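Local structure of putative DsbA oxidoreductase SCO1869 (Streptomyces coelicolor A3, 3GL5) at residues Ala21-Ala26 with Glu202-Ala207; Asp94-Ser99 with Ser133-Asp138. The protein probably acts as a thiol-disulfide oxidoreductase of the DsbA family, although its physiological substrate and exact role are not established. All blocks are in the same frame, centred on the assembly; numbering follows the deposited sequence. Where two conformers were deposited one is given.

Contact 1 (Ala21-Ala26 with Glu202-Ala207)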
loop_
_atom_site.group_PDB
_atom_site.type_symbol
_atom_site.label_atom_id
_atom_site.label_comp_id
_atom_site.label_asym_id
_atom_site.label_seq_id
_atom_site.Cartn_x
_atom_site.Cartn_y
_atom_site.Cartn_z
ATOM N N ALA A 21 1.610 -20.054 -3.239
ATOM C CA ALA A 21 2.899 -20.649 -3.598
ATOM C C ALA A 21 3.036 -20.747 -5.111
ATOM O O ALA A 21 4.126 -20.492 -5.676
ATOM C CB ALA A 21 3.046 -22.012 -2.962
ATOM N N ARG A 22 1.935 -21.091 -5.777
ATOM C CA ARG A 22 1.935 -21.189 -7.242
ATOM C C ARG A 22 2.218 -19.830 -7.897
ATOM O O ARG A 22 2.996 -19.738 -8.845
ATOM C CB ARG A 22 0.632 -21.811 -7.761
ATOM C CG ARG A 22 0.744 -23.258 -7.920
ATOM C CD ARG A 22 -0.551 -23.924 -8.296
ATOM N NE ARG A 22 -0.540 -25.340 -7.936
ATOM C CZ ARG A 22 -1.603 -26.136 -8.047
ATOM N NH1 ARG A 22 -2.755 -25.659 -8.475
ATOM N NH2 ARG A 22 -1.535 -27.407 -7.700
ATOM N N PHE A 23 1.590 -18.785 -7.363
ATOM C CA PHE A 23 1.800 -17.447 -7.836
ATOM C C PHE A 23 3.233 -17.011 -7.631
ATOM O O PHE A 23 3.815 -16.347 -8.507
ATOM C CB PHE A 23 0.901 -16.439 -7.123
ATOM C CG PHE A 23 1.245 -15.032 -7.466
ATOM C CD1 PHE A 23 0.885 -14.503 -8.699
ATOM C CD2 PHE A 23 2.029 -14.268 -6.602
ATOM C CE1 PHE A 23 1.251 -13.228 -9.051
ATOM C CE2 PHE A 23 2.412 -12.975 -6.944
ATOM C CZ PHE A 23 2.007 -12.444 -8.152
ATOM N N GLU A 24 3.781 -17.319 -6.458
ATOM C CA GLU A 24 5.113 -16.861 -6.134
ATOM C C GLU A 24 6.117 -17.552 -7.052
ATOM O O GLU A 24 7.074 -16.936 -7.589
ATOM C CB GLU A 24 5.418 -17.147 -4.673
ATOM C CG GLU A 24 4.816 -16.108 -3.717
ATOM C CD GLU A 24 4.802 -16.561 -2.262
ATOM O OE1 GLU A 24 5.388 -17.616 -1.922
ATOM O OE2 GLU A 24 4.167 -15.874 -1.441
ATOM N N LYS A 25 5.872 -18.837 -7.269
ATOM C CA LYS A 25 6.703 -19.580 -8.189
ATOM C C LYS A 25 6.653 -18.915 -9.581
ATOM O O LYS A 25 7.682 -18.708 -10.190
ATOM C CB LYS A 25 6.313 -21.063 -8.189
ATOM C CG LYS A 25 6.793 -21.830 -9.407
ATOM C CD LYS A 25 6.304 -23.283 -9.416
ATOM C CE LYS A 25 7.446 -24.209 -9.079
ATOM N NZ LYS A 25 7.389 -25.533 -9.821
ATOM N N ALA A 26 5.466 -18.533 -10.046
ATOM C CA ALA A 26 5.317 -17.873 -11.348
ATOM C C ALA A 26 6.010 -16.509 -11.356
ATOM O O ALA A 26 6.622 -16.091 -12.367
ATOM C CB ALA A 26 3.848 -17.701 -11.678
ATOM N N GLU A 202 1.850 -21.567 -14.832
ATOM C CA GLU A 202 1.754 -21.251 -16.279
ATOM C C GLU A 202 0.780 -20.157 -16.602
ATOM O O GLU A 202 1.127 -19.217 -17.333
ATOM C CB GLU A 202 1.336 -22.474 -17.142
ATOM C CG GLU A 202 2.309 -23.611 -17.117
ATOM C CD GLU A 202 3.719 -23.130 -16.786
ATOM O OE1 GLU A 202 4.187 -22.142 -17.408
ATOM O OE2 GLU A 202 4.344 -23.729 -15.882
ATOM N N VAL A 203 -0.445 -20.314 -16.110
ATOM C CA VAL A 203 -1.453 -19.296 -16.277
ATOM C C VAL A 203 -0.972 -18.013 -15.582
ATOM O O VAL A 203 -0.945 -16.949 -16.218
ATOM C CB VAL A 203 -2.826 -19.758 -15.774
ATOM C CG1 VAL A 203 -3.864 -18.718 -16.086
ATOM C CG2 VAL A 203 -3.208 -21.081 -16.451
ATOM N N PHE A 204 -0.532 -18.124 -14.320
ATOM C CA PHE A 204 -0.036 -16.940 -13.592
ATOM C C PHE A 204 1.048 -16.194 -14.386
ATOM O O PHE A 204 0.990 -14.983 -14.566
ATOM C CB PHE A 204 0.480 -17.315 -12.219
ATOM C CG PHE A 204 -0.594 -17.585 -11.234
ATOM C CD1 PHE A 204 -1.663 -16.701 -11.094
ATOM C CD2 PHE A 204 -0.556 -18.719 -10.456
ATOM C CE1 PHE A 204 -2.670 -16.940 -10.164
ATOM C CE2 PHE A 204 -1.568 -18.987 -9.529
ATOM C CZ PHE A 204 -2.614 -18.087 -9.375
ATOM N N THR A 205 2.015 -16.948 -14.898
ATOM C CA THR A 205 3.049 -16.399 -15.751
ATOM C C THR A 205 2.449 -15.621 -16.926
ATOM O O THR A 205 2.789 -14.452 -17.142
ATOM C CB THR A 205 4.031 -17.536 -16.165
ATOM O OG1 THR A 205 5.012 -17.660 -15.128
ATOM C CG2 THR A 205 4.731 -17.259 -17.493
ATOM N N GLN A 206 1.554 -16.294 -17.655
ATOM C CA GLN A 206 0.765 -15.716 -18.748
ATOM C C GLN A 206 0.068 -14.420 -18.349
ATOM O O GLN A 206 0.183 -13.404 -19.049
ATOM C CB GLN A 206 -0.290 -16.721 -19.222
ATOM C CG GLN A 206 -1.533 -16.076 -19.824
ATOM C CD GLN A 206 -1.225 -15.231 -21.056
ATOM O OE1 GLN A 206 -0.232 -15.464 -21.753
ATOM N NE2 GLN A 206 -2.082 -14.248 -21.334
ATOM N N ALA A 207 -0.651 -14.481 -17.225
ATOM C CA ALA A 207 -1.397 -13.345 -16.670
ATOM C C ALA A 207 -0.456 -12.168 -16.358
ATOM O O ALA A 207 -0.719 -11.050 -16.777
ATOM C CB ALA A 207 -2.179 -13.751 -15.409
#
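The ring of Phe204 carries Phe23 on one of its faces: Phe23 CB stands over the ring centre, 4.3 Å from the centroid, in a CH-pi contact only 11° off the ring normal. The Phe23 ring then presents its edge to the same face, CD1 leading, in a T-shaped pair with planes at 88° and centroids 5.8 Å apart; the two side chains cross at about a right angle. Along one side of the Phe204 ring, CD2 and CE2 run against helix 14-28, CD2 3.7 Å from the backbone CA of Phe23 and CE2 4.0 Å from Arg22 CB. The root of the same side chain is packed more closely, since Phe204 CB meets Ala26 CB at 3.4 Å. That methyl group points at the partner helix and keeps the approach short; the segment axes come within 8.4 Å at a crossing angle of -54°. Thr205 OG1 rests against Ala26 CB at 3.6 Å, a van der Waals contact at the margin. Arg22 meets the ring with its CB and carbonyl carbon, while its guanidinium turns away to Glu86 and Gln82. Deeper in, Phe23 reaches Val5 and Ile7 of strand 3-9, and Phe204 reaches Phe187 and Val195. The pair thus joins the helix that starts at the Cys13-Cys16 disulfide to helix 201-213, which follows strand 193-196 at the edge of the mixed sheet, both packed on that sheet as in the thioredoxin fold of DsbA-like proteins.

Contact 2 (Asp94-Ser99 with Ser133-Asp138). With ACT (acetate ion), chain C.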
loop_
_atom_site.group_PDB
_atom_site.type_symbol
_atom_site.label_atom_id
_atom_site.label_comp_id
_atom_site.label_asym_id
_atom_site.label_seq_id
_atom_site.Cartn_x
_atom_site.Cartn_y
_atom_site.Cartn_z
ATOM N N ASP A 94 -7.725 -34.505 10.206
ATOM C CA ASP A 94 -8.061 -33.853 11.471
ATOM C C ASP A 94 -7.873 -32.370 11.477
ATOM O O ASP A 94 -7.650 -31.813 12.539
ATOM C CB ASP A 94 -7.254 -34.421 12.645
ATOM C CG ASP A 94 -7.426 -35.913 12.808
ATOM O OD1 ASP A 94 -8.541 -36.453 12.568
ATOM O OD2 ASP A 94 -6.416 -36.552 13.174
ATOM N N ARG A 95 -7.927 -31.734 10.312
ATOM C CA ARG A 95 -7.940 -30.267 10.247
ATOM C C ARG A 95 -9.273 -29.736 10.760
ATOM O O ARG A 95 -10.296 -30.438 10.742
ATOM C CB ARG A 95 -7.703 -29.785 8.830
ATOM C CG ARG A 95 -6.252 -30.059 8.258
ATOM C CD ARG A 95 -5.861 -29.061 7.135
ATOM N NE ARG A 95 -6.867 -29.004 6.071
ATOM C CZ ARG A 95 -7.855 -28.110 6.014
ATOM N NH1 ARG A 95 -7.990 -27.180 6.969
ATOM N NH2 ARG A 95 -8.723 -28.159 4.996
ATOM N N ASP A 96 -9.230 -28.516 11.282
ATOM C CA ASP A 96 -10.421 -27.861 11.771
ATOM C C ASP A 96 -10.634 -26.583 10.976
ATOM O O ASP A 96 -9.820 -26.209 10.105
ATOM C CB ASP A 96 -10.359 -27.622 13.285
ATOM C CG ASP A 96 -9.274 -26.604 13.698
ATOM O OD1 ASP A 96 -8.347 -26.293 12.921
ATOM O OD2 ASP A 96 -9.348 -26.117 14.847
ATOM N N HIS A 97 -11.745 -25.919 11.259
ATOM C CA HIS A 97 -12.176 -24.806 10.474
ATOM C C HIS A 97 -13.013 -23.887 11.361
ATOM O O HIS A 97 -13.861 -24.364 12.102
ATOM C CB HIS A 97 -13.010 -25.353 9.318
ATOM C CG HIS A 97 -13.758 -24.308 8.569
ATOM N ND1 HIS A 97 -13.420 -23.927 7.284
ATOM C CD2 HIS A 97 -14.846 -23.575 8.904
ATOM C CE1 HIS A 97 -14.261 -22.990 6.869
ATOM N NE2 HIS A 97 -15.125 -22.750 7.840
ATOM N N GLY A 98 -12.797 -22.571 11.251
ATOM C CA GLY A 98 -13.518 -21.589 12.079
ATOM C C GLY A 98 -13.511 -20.177 11.512
ATOM O O GLY A 98 -13.191 -19.941 10.331
ATOM N N SER A 99 -13.908 -19.236 12.357
ATOM C CA SER A 99 -13.955 -17.832 12.002
ATOM C C SER A 99 -12.526 -17.254 11.851
ATOM O O SER A 99 -11.628 -17.613 12.630
ATOM C CB SER A 99 -14.734 -17.087 13.095
ATOM O OG SER A 99 -14.356 -15.710 13.115
ATOM N N SER A 133 -5.033 -25.817 16.675
ATOM C CA SER A 133 -5.969 -24.945 15.982
ATOM C C SER A 133 -5.528 -23.481 16.048
ATOM O O SER A 133 -4.958 -23.028 17.054
ATOM C CB SER A 133 -7.357 -25.089 16.601
ATOM O OG SER A 133 -8.280 -24.227 15.974
ATOM N N VAL A 134 -5.768 -22.763 14.960
ATOM C CA VAL A 134 -5.678 -21.309 14.961
ATOM C C VAL A 134 -7.014 -20.631 15.301
ATOM O O VAL A 134 -7.104 -19.389 15.288
ATOM C CB VAL A 134 -5.150 -20.756 13.626
ATOM C CG1 VAL A 134 -3.783 -21.353 13.317
ATOM C CG2 VAL A 134 -6.125 -20.997 12.492
ATOM N N PHE A 135 -8.053 -21.414 15.591
ATOM C CA PHE A 135 -9.412 -20.829 15.757
ATOM C C PHE A 135 -9.843 -20.723 17.216
ATOM O O PHE A 135 -9.497 -21.571 18.035
ATOM C CB PHE A 135 -10.454 -21.609 14.942
ATOM C CG PHE A 135 -10.101 -21.736 13.474
ATOM C CD1 PHE A 135 -10.270 -20.646 12.607
ATOM C CD2 PHE A 135 -9.586 -22.935 12.965
ATOM C CE1 PHE A 135 -9.945 -20.752 11.223
ATOM C CE2 PHE A 135 -9.241 -23.052 11.609
ATOM C CZ PHE A 135 -9.428 -21.963 10.734
ATOM N N ASN A 136 -10.581 -19.681 17.551
ATOM C CA ASN A 136 -11.029 -19.531 18.910
ATOM C C ASN A 136 -9.920 -19.821 19.979
ATOM O O ASN A 136 -10.175 -20.532 20.959
ATOM C CB ASN A 136 -12.241 -20.451 19.152
ATOM C CG ASN A 136 -13.010 -20.081 20.419
ATOM O OD1 ASN A 136 -12.980 -18.931 20.851
ATOM N ND2 ASN A 136 -13.680 -21.065 21.030
ATOM N N ASP A 137 -8.702 -19.294 19.771
ATOM C CA ASP A 137 -7.593 -19.435 20.718
ATOM C C ASP A 137 -6.615 -18.243 20.606
ATOM O O ASP A 137 -5.638 -18.263 19.821
ATOM C CB ASP A 137 -6.872 -20.764 20.501
ATOM C CG ASP A 137 -5.693 -20.982 21.460
ATOM O OD1 ASP A 137 -5.268 -20.049 22.191
ATOM O OD2 ASP A 137 -5.168 -22.113 21.466
ATOM N N ASP A 138 -6.877 -17.214 21.408
ATOM C CA ASP A 138 -6.138 -15.973 21.328
ATOM C C ASP A 138 -4.662 -16.162 21.637
ATOM O O ASP A 138 -3.814 -15.601 20.954
ATOM C CB ASP A 138 -6.762 -14.943 22.270
ATOM C CG ASP A 138 -7.930 -14.198 21.640
ATOM O OD1 ASP A 138 -8.344 -14.532 20.491
ATOM O OD2 ASP A 138 -8.432 -13.262 22.302
HETATM C C ACT C . -11.142 -25.189 5.084
HETATM O O ACT C . -11.120 -24.564 6.161
HETATM O OXT ACT C . -10.374 -26.156 5.066
HETATM C CH3 ACT C . -12.036 -24.792 3.933
HETATM O O HOH W 1 -6.259 -24.787 12.799
#
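The Phe135 ring lies flat over the backbone at Gly98, whose lack of a side chain lets the two come this close. Gly98 N and His97 C are over the centre of one face, with Gly98 CA making a CH-pi contact 3.8 Å from the centroid, while Val134 CG2 covers the opposite face and Ser99 O meets the edge at CD1. Asp96 OD1 comes to the rim of the same ring, 3.6 Å from Phe135 CD2; CG of Asp96 sits between its backbone N and carbonyl carbon (chi1 67°). The contact belongs to the helical part of the DsbA-like fold, fastening the short strand 96-97 to the loop before helix 138-147, close to the sodium site of Gly126, Asn127, Asp130 and Arg132. An alanine in place of Phe135 would probably open a gap between the Gly98 backbone and Val134 CG2, leaving both without their aromatic partner. Asp96 OD1 also accepts a hydrogen bond from a water, which accepts from Val134 N, and OD2 accepts from Ser133 OG, so both branches of the aspartate reach the loop 133-138. The modelled length of the serine bond is doubtful, because the position of OD2 is less certain. The Ser133 hydroxyl accepts in turn from Phe135 N at 2.8 Å, closing an ST turn. Beside the strand, an acetate, probably from the crystallisation liquor, accepts from Arg95 NH2 through OXT and from His97 ND1 through O, the latter at 2.6 Å; Arg95 NH2 also forms a salt bridge with Glu76.

Overall arrangement
The two contacts lie on opposite sides of the chain's centre, with centres 29 Å apart and nearest atoms about 15 Å apart, and do not touch. Along the chain, 21-26 comes first, then both segments of contact 2, and finally 202-207, so contact 2 falls wholly within the sequence that contact 1 spans. Contact 1 brings together helices 14-28 and 201-213 on the mixed sheet, near the second subunit; contact 2 sits in the intervening region, in which helix far outweighs strand, in keeping with a thioredoxin fold interrupted by a helical insertion. The side chain of His97 comes close to the Cys13-Cys16 disulfide at the start of helix 14-28 but makes no contact with it, so contact 2 borders the probable redox site.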